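Long-range contact in 3-methylornithine synthase (Methanosarcina barkeri, PDB 3T7V), which catalyses the radical-based isomerization of L-lysine to (3R)-3-methyl-D-ornithine, a step in pyrrolysine biosynthesis, using a [4Fe-4S] cluster and S-adenosylmethionine: residues Phe60-Tyr66 with Phe108-Thr114. Residues are numbered along the deposited sequence; the frame is centred on the assembly and turned at random.
With MD0 (5-amino-D-isoleucine), chain D.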
# COMPACT_ATOMS: atom_id res chain seq x y z
N PHE A 60 7.24 8.08 7.80
CA PHE A 60 6.81 8.80 6.60
C PHE A 60 5.28 8.80 6.54
O PHE A 60 4.64 7.90 7.12
CB PHE A 60 7.41 8.13 5.34
CG PHE A 60 8.90 8.11 5.33
CD1 PHE A 60 9.60 9.30 5.32
CD2 PHE A 60 9.58 6.91 5.34
CE1 PHE A 60 11.02 9.27 5.35
CE2 PHE A 60 11.00 6.87 5.28
CZ PHE A 60 11.67 8.06 5.30
N LEU A 61 4.69 9.78 5.88
CA LEU A 61 3.23 10.01 5.86
C LEU A 61 2.75 10.17 4.41
O LEU A 61 3.26 11.04 3.67
CB LEU A 61 2.85 11.25 6.63
CG LEU A 61 3.34 11.27 8.06
CD1 LEU A 61 3.14 12.66 8.70
CD2 LEU A 61 2.61 10.19 8.87
N ASN A 62 1.80 9.34 3.97
CA ASN A 62 1.33 9.35 2.54
C ASN A 62 -0.15 9.64 2.54
O ASN A 62 -0.96 8.92 3.21
CB ASN A 62 1.57 7.92 1.98
CG ASN A 62 1.45 7.81 0.46
OD1 ASN A 62 1.41 8.78 -0.26
ND2 ASN A 62 1.50 6.55 -0.01
N CYS A 63 -0.52 10.70 1.84
CA CYS A 63 -1.98 10.99 1.68
C CYS A 63 -2.58 10.16 0.58
O CYS A 63 -1.92 9.87 -0.39
CB CYS A 63 -2.09 12.42 1.31
SG CYS A 63 -3.77 13.06 1.24
N PHE A 64 -3.79 9.73 0.73
CA PHE A 64 -4.44 8.89 -0.28
C PHE A 64 -5.57 9.67 -0.92
O PHE A 64 -6.54 10.09 -0.25
CB PHE A 64 -5.03 7.68 0.48
CG PHE A 64 -5.72 6.71 -0.45
CD1 PHE A 64 -4.97 6.09 -1.45
CD2 PHE A 64 -7.07 6.42 -0.36
CE1 PHE A 64 -5.54 5.20 -2.36
CE2 PHE A 64 -7.67 5.51 -1.27
CZ PHE A 64 -6.90 4.93 -2.25
N ILE A 65 -5.49 9.84 -2.23
CA ILE A 65 -6.52 10.55 -3.03
C ILE A 65 -7.07 9.61 -4.07
O ILE A 65 -6.46 9.39 -5.15
CB ILE A 65 -5.95 11.80 -3.72
CG1 ILE A 65 -5.31 12.77 -2.66
CG2 ILE A 65 -7.09 12.53 -4.49
CD1 ILE A 65 -4.69 13.99 -3.35
N TYR A 66 -8.23 9.06 -3.73
CA TYR A 66 -8.92 8.11 -4.64
C TYR A 66 -9.79 8.99 -5.53
O TYR A 66 -10.86 9.44 -5.12
CB TYR A 66 -9.75 7.17 -3.76
CG TYR A 66 -10.20 5.88 -4.42
CD1 TYR A 66 -10.00 5.57 -5.75
CD2 TYR A 66 -10.88 4.96 -3.62
CE1 TYR A 66 -10.37 4.34 -6.28
CE2 TYR A 66 -11.28 3.73 -4.14
CZ TYR A 66 -11.03 3.47 -5.46
OH TYR A 66 -11.50 2.23 -5.90
N PHE A 108 2.61 16.09 4.74
CA PHE A 108 2.79 14.83 3.99
C PHE A 108 4.14 14.76 3.23
O PHE A 108 4.69 15.74 2.76
CB PHE A 108 1.67 14.65 2.93
CG PHE A 108 0.33 14.46 3.56
CD1 PHE A 108 0.04 13.20 4.10
CD2 PHE A 108 -0.63 15.50 3.57
CE1 PHE A 108 -1.21 12.95 4.64
CE2 PHE A 108 -1.88 15.26 4.14
CZ PHE A 108 -2.17 13.99 4.67
N HIS A 109 4.68 13.53 3.20
CA HIS A 109 5.87 13.24 2.38
C HIS A 109 5.57 12.85 0.96
O HIS A 109 6.42 13.06 0.08
CB HIS A 109 6.72 12.10 3.01
CG HIS A 109 7.16 12.43 4.39
ND1 HIS A 109 6.43 12.06 5.48
CD2 HIS A 109 8.24 13.14 4.85
CE1 HIS A 109 7.01 12.55 6.59
NE2 HIS A 109 8.12 13.21 6.21
N MET A 110 4.34 12.41 0.69
CA MET A 110 3.99 11.89 -0.62
C MET A 110 2.48 11.92 -0.70
O MET A 110 1.78 11.89 0.36
CB MET A 110 4.51 10.46 -0.77
CG MET A 110 4.22 9.88 -2.22
SD MET A 110 5.35 8.53 -2.66
CE MET A 110 4.90 7.38 -1.39
N VAL A 111 1.94 11.99 -1.92
CA VAL A 111 0.49 11.80 -2.16
C VAL A 111 0.31 10.65 -3.12
O VAL A 111 1.08 10.54 -4.08
CB VAL A 111 -0.16 13.09 -2.69
CG1 VAL A 111 -0.08 14.20 -1.69
CG2 VAL A 111 0.43 13.54 -4.02
N ASP A 112 -0.65 9.78 -2.81
CA ASP A 112 -1.01 8.62 -3.71
C ASP A 112 -2.25 8.86 -4.51
O ASP A 112 -3.33 9.00 -3.87
CB ASP A 112 -1.08 7.36 -2.84
CG ASP A 112 -1.48 6.12 -3.57
OD1 ASP A 112 -1.65 6.10 -4.82
OD2 ASP A 112 -1.63 5.05 -2.87
N LEU A 113 -2.11 9.10 -5.80
CA LEU A 113 -3.29 9.40 -6.68
C LEU A 113 -3.73 8.03 -7.22
O LEU A 113 -2.99 7.36 -7.97
CB LEU A 113 -2.84 10.28 -7.87
CG LEU A 113 -2.27 11.62 -7.49
CD1 LEU A 113 -1.77 12.29 -8.75
CD2 LEU A 113 -3.33 12.40 -6.73
N THR A 114 -4.89 7.58 -6.77
CA THR A 114 -5.38 6.24 -7.06
C THR A 114 -6.70 6.31 -7.80
O THR A 114 -7.57 7.16 -7.53
CB THR A 114 -5.59 5.49 -5.72
OG1 THR A 114 -4.30 5.24 -5.15
CG2 THR A 114 -6.25 4.07 -5.93
C MD0 D . -3.77 2.31 1.32
N MD0 D . -6.12 2.79 0.90
O MD0 D . -2.61 2.76 1.31
CA MD0 D . -4.77 2.85 0.34
CB MD0 D . -4.71 2.04 -0.99
CD MD0 D . -3.28 2.01 -3.15
NE MD0 D . -1.95 2.32 -3.67
CG MD0 D . -3.32 2.30 -1.65
CG2 MD0 D . -4.93 0.52 -0.82
OXT MD0 D . -4.15 1.44 2.11
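Thr-114, His-109 and Cys-63, the residues most covered here, are spread along a parallel strand pairing, His-109 just before the second strand, Cys-63 midway and Thr-114 near the far end of the segments. The His-109 imidazole turns to the neighbouring backbone: its ND1 accepts a hydrogen bond from Leu-61 N (2.9 Å), while His-109 N donates to Leu-61 O (2.9 Å). His-109 NE2 is hydrogen-bonded to Ala-339 O, and the edge of the Phe-60 ring meets the imidazole face in a T-shaped stack, centroids 5.4 Å apart. Midway, Cys-63 N donates to Met-110 O (3.0 Å) and Cys-63 O accepts from Asp-112 N (2.7 Å). The Cys-63 side chain lies over the face of the Phe-108 ring, Cys-63 CB 3.5 Å and Cys-63 SG 4.2 Å from its centroid, a CH-pi and a sulfur-aromatic contact. These are neighbouring strands of the TIM-barrel-type radical SAM core; Cys-63, Ile-65, Val-111 and Leu-113 occupy one sheet face, whereas Asn-62, Phe-64, Asp-112 and Thr-114 occupy the other, facing the active site. There Asp-112 OD2 accepts a hydrogen bond from NE of bound 5-amino-D-isoleucine, the reaction product (3R)-3-methyl-D-ornithine (2.9 Å), and the Phe-64 ring covers the ligand's CA with one face. Ser-146 OG is hydrogen-bonded to both Asp-112 OD1 and the ligand. Further along, Thr-114 N donates to Ile-65 O (2.9 Å); Thr-114 OG1, 3.1 Å from Phe-64 CE1, donates weakly to Asp-112 OD1 (2.8 Å), and Thr-114 also touches S-adenosylmethionine.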